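Local coordinates for protein trichothecene 3-O-acetyltransferase (Gibberella zeae, PDB 2RKV) that transfers an acetyl group from acetyl-coenzyme A to the 3-hydroxyl of trichothecene mycotoxins such as T-2 toxin and deoxynivalenol, probably lowering their toxicity, at residues V84-I98 with L138-L150. Sequence-based numbering, arbitrary orientation. Where two conformers were deposited one is given.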
loop_
_atom_site.group_PDB
_atom_site.type_symbol
_atom_site.label_atom_id
_atom_site.label_comp_id
_atom_site.label_asym_id
_atom_site.label_seq_id
_atom_site.Cartn_x
_atom_site.Cartn_y
_atom_site.Cartn_z
ATOM N N VAL A 84 1.846 19.578 -8.189
ATOM C CA VAL A 84 1.137 18.805 -9.212
ATOM C C VAL A 84 1.804 19.021 -10.570
ATOM O O VAL A 84 2.176 20.141 -10.926
ATOM C CB VAL A 84 -0.403 19.091 -9.257
ATOM C CG1 VAL A 84 -0.703 20.506 -9.714
ATOM C CG2 VAL A 84 -1.131 18.063 -10.151
ATOM N N VAL A 85 1.996 17.923 -11.286
ATOM C CA VAL A 85 2.521 17.942 -12.643
ATOM C C VAL A 85 1.329 17.657 -13.545
ATOM O O VAL A 85 0.546 16.750 -13.270
ATOM C CB VAL A 85 3.602 16.834 -12.843
ATOM C CG1 VAL A 85 3.965 16.655 -14.329
ATOM C CG2 VAL A 85 4.852 17.146 -12.030
ATOM N N VAL A 86 1.196 18.436 -14.616
ATOM C CA VAL A 86 0.176 18.194 -15.625
ATOM C C VAL A 86 0.877 17.677 -16.875
ATOM O O VAL A 86 1.821 18.312 -17.366
ATOM C CB VAL A 86 -0.641 19.475 -15.930
ATOM C CG1 VAL A 86 -1.725 19.197 -16.975
ATOM C CG2 VAL A 86 -1.256 20.038 -14.638
ATOM N N LYS A 87 0.440 16.508 -17.340
ATOM C CA LYS A 87 0.994 15.847 -18.518
ATOM C C LYS A 87 -0.097 15.599 -19.551
ATOM O O LYS A 87 -1.093 14.938 -19.247
ATOM C CB LYS A 87 1.577 14.491 -18.123
ATOM C CG LYS A 87 3.083 14.404 -18.055
ATOM C CD LYS A 87 3.483 13.035 -18.563
ATOM C CE LYS A 87 4.862 12.612 -18.116
ATOM N NZ LYS A 87 5.143 11.294 -18.720
ATOM N N ASP A 88 0.092 16.112 -20.768
ATOM C CA ASP A 88 -0.872 15.867 -21.845
ATOM C C ASP A 88 -0.426 14.707 -22.732
ATOM O O ASP A 88 0.487 14.859 -23.550
ATOM C CB ASP A 88 -1.110 17.128 -22.697
ATOM C CG ASP A 88 -2.135 16.896 -23.813
ATOM O OD1 ASP A 88 -2.846 15.852 -23.794
ATOM O OD2 ASP A 88 -2.252 17.770 -24.703
ATOM N N LEU A 89 -1.100 13.567 -22.586
ATOM C CA LEU A 89 -0.727 12.336 -23.292
ATOM C C LEU A 89 -1.713 11.972 -24.397
ATOM O O LEU A 89 -1.641 10.880 -24.960
ATOM C CB LEU A 89 -0.598 11.165 -22.303
ATOM C CG LEU A 89 0.348 11.350 -21.114
ATOM C CD1 LEU A 89 0.159 10.220 -20.081
ATOM C CD2 LEU A 89 1.781 11.451 -21.562
ATOM N N ARG A 90 -2.630 12.890 -24.710
ATOM C CA ARG A 90 -3.680 12.629 -25.701
ATOM C C ARG A 90 -3.127 12.240 -27.067
ATOM O O ARG A 90 -3.735 11.430 -27.777
ATOM C CB ARG A 90 -4.617 13.827 -25.854
ATOM C CG ARG A 90 -5.532 14.059 -24.655
ATOM C CD ARG A 90 -6.300 15.354 -24.794
ATOM N NE ARG A 90 -5.402 16.502 -24.707
ATOM C CZ ARG A 90 -5.755 17.759 -24.950
ATOM N NH1 ARG A 90 -7.001 18.050 -25.305
ATOM N NH2 ARG A 90 -4.851 18.723 -24.840
ATOM N N ASP A 91 -1.989 12.828 -27.426
ATOM C CA ASP A 91 -1.395 12.613 -28.751
ATOM C C ASP A 91 -0.110 11.805 -28.713
ATOM O O ASP A 91 0.639 11.776 -29.698
ATOM C CB ASP A 91 -1.180 13.957 -29.462
ATOM C CG ASP A 91 -2.477 14.602 -29.873
ATOM O OD1 ASP A 91 -3.502 13.881 -29.965
ATOM O OD2 ASP A 91 -2.487 15.831 -30.096
ATOM N N ASP A 92 0.139 11.148 -27.579
ATOM C CA ASP A 92 1.341 10.335 -27.395
ATOM C C ASP A 92 0.993 8.892 -27.740
ATOM O O ASP A 92 0.213 8.269 -27.023
ATOM C CB ASP A 92 1.835 10.438 -25.947
ATOM C CG ASP A 92 3.172 9.721 -25.718
ATOM O OD1 ASP A 92 3.468 8.724 -26.413
ATOM O OD2 ASP A 92 3.919 10.165 -24.822
ATOM N N PRO A 93 1.570 8.353 -28.833
ATOM C CA PRO A 93 1.186 7.010 -29.289
ATOM C C PRO A 93 1.583 5.904 -28.302
ATOM O O PRO A 93 1.073 4.786 -28.394
ATOM C CB PRO A 93 1.932 6.856 -30.628
ATOM C CG PRO A 93 3.064 7.835 -30.558
ATOM C CD PRO A 93 2.593 8.973 -29.699
ATOM N N SER A 94 2.473 6.216 -27.364
ATOM C CA SER A 94 2.911 5.238 -26.361
ATOM C C SER A 94 2.047 5.247 -25.095
ATOM O O SER A 94 2.183 4.364 -24.238
ATOM C CB SER A 94 4.385 5.457 -26.004
ATOM O OG SER A 94 4.555 6.615 -25.207
ATOM N N ALA A 95 1.161 6.236 -24.982
ATOM C CA ALA A 95 0.318 6.403 -23.793
ATOM C C ALA A 95 -0.955 5.554 -23.882
ATOM O O ALA A 95 -1.393 5.204 -24.982
ATOM C CB ALA A 95 -0.037 7.887 -23.597
ATOM N N PRO A 96 -1.562 5.219 -22.724
ATOM C CA PRO A 96 -2.864 4.558 -22.800
ATOM C C PRO A 96 -3.980 5.489 -23.255
ATOM O O PRO A 96 -3.824 6.716 -23.235
ATOM C CB PRO A 96 -3.114 4.102 -21.352
ATOM C CG PRO A 96 -2.355 5.060 -20.522
ATOM C CD PRO A 96 -1.111 5.389 -21.328
ATOM N N THR A 97 -5.095 4.893 -23.661
ATOM C CA THR A 97 -6.303 5.617 -24.051
ATOM C C THR A 97 -7.447 5.031 -23.237
ATOM O O THR A 97 -7.336 3.902 -22.752
ATOM C CB THR A 97 -6.631 5.402 -25.540
ATOM O OG1 THR A 97 -6.848 4.003 -25.781
ATOM C CG2 THR A 97 -5.485 5.897 -26.431
ATOM N N ILE A 98 -8.552 5.764 -23.115
ATOM C CA ILE A 98 -9.711 5.258 -22.366
ATOM C C ILE A 98 -10.224 3.949 -22.977
ATOM O O ILE A 98 -10.541 3.001 -22.253
ATOM C CB ILE A 98 -10.859 6.315 -22.208
ATOM C CG1 ILE A 98 -11.842 5.892 -21.107
ATOM C CG2 ILE A 98 -11.616 6.550 -23.504
ATOM C CD1 ILE A 98 -11.285 5.934 -19.730
ATOM N N LEU A 138 2.961 14.121 -3.747
ATOM C CA LEU A 138 3.151 14.611 -5.106
ATOM C C LEU A 138 1.984 14.137 -5.950
ATOM O O LEU A 138 1.495 13.024 -5.753
ATOM C CB LEU A 138 4.460 14.091 -5.709
ATOM C CG LEU A 138 5.784 14.588 -5.118
ATOM C CD1 LEU A 138 6.938 13.741 -5.623
ATOM C CD2 LEU A 138 6.027 16.054 -5.464
ATOM N N LEU A 139 1.540 14.976 -6.886
ATOM C CA LEU A 139 0.370 14.657 -7.717
ATOM C C LEU A 139 0.697 14.779 -9.207
ATOM O O LEU A 139 1.557 15.562 -9.596
ATOM C CB LEU A 139 -0.780 15.594 -7.352
ATOM C CG LEU A 139 -1.063 15.438 -5.848
ATOM C CD1 LEU A 139 -0.672 16.689 -5.054
ATOM C CD2 LEU A 139 -2.464 14.937 -5.555
ATOM N N GLN A 140 0.009 13.994 -10.032
ATOM C CA GLN A 140 0.124 14.121 -11.479
ATOM C C GLN A 140 -1.252 13.971 -12.110
ATOM O O GLN A 140 -1.989 13.022 -11.807
ATOM C CB GLN A 140 1.117 13.101 -12.051
ATOM C CG GLN A 140 1.411 13.294 -13.553
ATOM C CD GLN A 140 2.793 12.812 -13.939
ATOM O OE1 GLN A 140 3.776 13.127 -13.272
ATOM N NE2 GLN A 140 2.874 12.047 -15.031
ATOM N N LEU A 141 -1.604 14.942 -12.950
ATOM C CA LEU A 141 -2.817 14.878 -13.759
ATOM C C LEU A 141 -2.382 14.535 -15.171
ATOM O O LEU A 141 -1.655 15.302 -15.782
ATOM C CB LEU A 141 -3.540 16.231 -13.779
ATOM C CG LEU A 141 -4.208 16.671 -12.474
ATOM C CD1 LEU A 141 -4.700 18.125 -12.566
ATOM C CD2 LEU A 141 -5.352 15.738 -12.102
ATOM N N ASN A 142 -2.836 13.389 -15.671
ATOM C CA ASN A 142 -2.478 12.928 -17.012
ATOM C C ASN A 142 -3.700 12.980 -17.912
ATOM O O ASN A 142 -4.684 12.280 -17.655
ATOM C CB ASN A 142 -1.961 11.487 -16.962
ATOM C CG ASN A 142 -0.797 11.313 -16.012
ATOM O OD1 ASN A 142 0.354 11.587 -16.364
ATOM N ND2 ASN A 142 -1.087 10.842 -14.792
ATOM N N PHE A 143 -3.657 13.805 -18.960
ATOM C CA PHE A 143 -4.725 13.786 -19.956
ATOM C C PHE A 143 -4.472 12.626 -20.909
ATOM O O PHE A 143 -3.404 12.546 -21.509
ATOM C CB PHE A 143 -4.787 15.066 -20.812
ATOM C CG PHE A 143 -4.737 16.357 -20.041
ATOM C CD1 PHE A 143 -5.120 16.450 -18.702
ATOM C CD2 PHE A 143 -4.327 17.504 -20.696
ATOM C CE1 PHE A 143 -5.075 17.669 -18.033
ATOM C CE2 PHE A 143 -4.281 18.726 -20.042
ATOM C CZ PHE A 143 -4.647 18.807 -18.702
ATOM N N ILE A 144 -5.438 11.726 -21.049
ATOM C CA ILE A 144 -5.338 10.679 -22.063
ATOM C C ILE A 144 -6.546 10.775 -22.992
ATOM O O ILE A 144 -7.542 11.448 -22.673
ATOM C CB ILE A 144 -5.241 9.261 -21.436
ATOM C CG1 ILE A 144 -6.571 8.881 -20.761
ATOM C CG2 ILE A 144 -4.032 9.177 -20.478
ATOM C CD1 ILE A 144 -6.658 7.404 -20.329
ATOM N N LYS A 145 -6.467 10.127 -24.150
ATOM C CA LYS A 145 -7.589 10.169 -25.070
ATOM C C LYS A 145 -8.839 9.686 -24.338
ATOM O O LYS A 145 -8.881 8.550 -23.844
ATOM C CB LYS A 145 -7.320 9.325 -26.314
ATOM C CG LYS A 145 -8.470 9.357 -27.308
ATOM C CD LYS A 145 -8.146 8.560 -28.562
ATOM C CE LYS A 145 -9.332 8.577 -29.518
ATOM N NZ LYS A 145 -9.024 7.858 -30.791
ATOM N N GLY A 146 -9.824 10.574 -24.233
ATOM C CA GLY A 146 -11.105 10.262 -23.616
ATOM C C GLY A 146 -11.094 10.140 -22.101
ATOM O O GLY A 146 -12.071 9.669 -21.504
ATOM N N GLY A 147 -10.015 10.580 -21.458
ATOM C CA GLY A 147 -9.905 10.347 -20.021
ATOM C C GLY A 147 -8.923 11.198 -19.247
ATOM O O GLY A 147 -8.264 12.098 -19.791
ATOM N N LEU A 148 -8.846 10.905 -17.956
ATOM C CA LEU A 148 -7.917 11.565 -17.054
ATOM C C LEU A 148 -7.396 10.511 -16.093
ATOM O O LEU A 148 -8.184 9.725 -15.553
ATOM C CB LEU A 148 -8.646 12.660 -16.265
ATOM C CG LEU A 148 -7.888 13.340 -15.123
ATOM C CD1 LEU A 148 -6.902 14.354 -15.681
ATOM C CD2 LEU A 148 -8.869 14.005 -14.150
ATOM N N ILE A 149 -6.082 10.477 -15.890
ATOM C CA ILE A 149 -5.507 9.645 -14.832
ATOM C C ILE A 149 -4.911 10.558 -13.781
ATOM O O ILE A 149 -3.990 11.327 -14.070
ATOM C CB ILE A 149 -4.420 8.661 -15.359
ATOM C CG1 ILE A 149 -5.019 7.697 -16.384
ATOM C CG2 ILE A 149 -3.763 7.899 -14.184
ATOM C CD1 ILE A 149 -3.971 6.908 -17.155
ATOM N N LEU A 150 -5.452 10.473 -12.568
ATOM C CA LEU A 150 -4.914 11.208 -11.437
ATOM C C LEU A 150 -4.038 10.261 -10.639
ATOM O O LEU A 150 -4.507 9.216 -10.201
ATOM C CB LEU A 150 -6.045 11.735 -10.545
ATOM C CG LEU A 150 -5.630 12.243 -9.152
ATOM C CD1 LEU A 150 -4.631 13.402 -9.241
ATOM C CD2 LEU A 150 -6.841 12.639 -8.325
HETATM O O HOH W 1 -3.808 9.018 -24.777
#
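Phe-143 turns its ring against Val-86 and Asp-88, both approaching obliquely from the same side, Val-86 CG1 reaching Phe-143 CZ at 3.4 Å. Val-86 presents that methyl because it stands anti to the backbone N (chi1 -179°). The Asp-88 side chain crosses the ring at about a right angle, its carboxylate plane 54° from the ring's, and is gripped side-on by Arg-90, NE to OD1 (2.8 Å) and NH2 to OD2, while the backbone N of Arg-90 meets OD1 from the other face, closing an Asx turn. Strands 84-88 and 138-144 illustrate parallel pairing, in which one residue bonds to two partners: Val-85 receives from Leu-141 N and donates to Leu-139 O, and Lys-87 repeats the pattern with Phe-143 and Leu-141. On the face of Val-85 and Lys-87, the Lys-87 chain, in one of two conformers, slants past the Gln-140 amide nitrogen, CE to NE2 3.7 Å, and its NZ bonds to Ile-115 O. That amide donates in plane to a lone pair of Asn-142 OD1 (2.9 Å), helping fix both. Ile-98 N bonds to Lys-145 O (2.9 Å), and one water joins Leu-89 O, Pro-96 O and Lys-145 N. Strand 83-88 forms one edge of the mixed sheet of the N-terminal domain, with Tyr-35 of helix 35-52 stacked on Phe-143, helix 113-116 against Leu-89, and strand 20-28 touching Ile-98 and Ile-144.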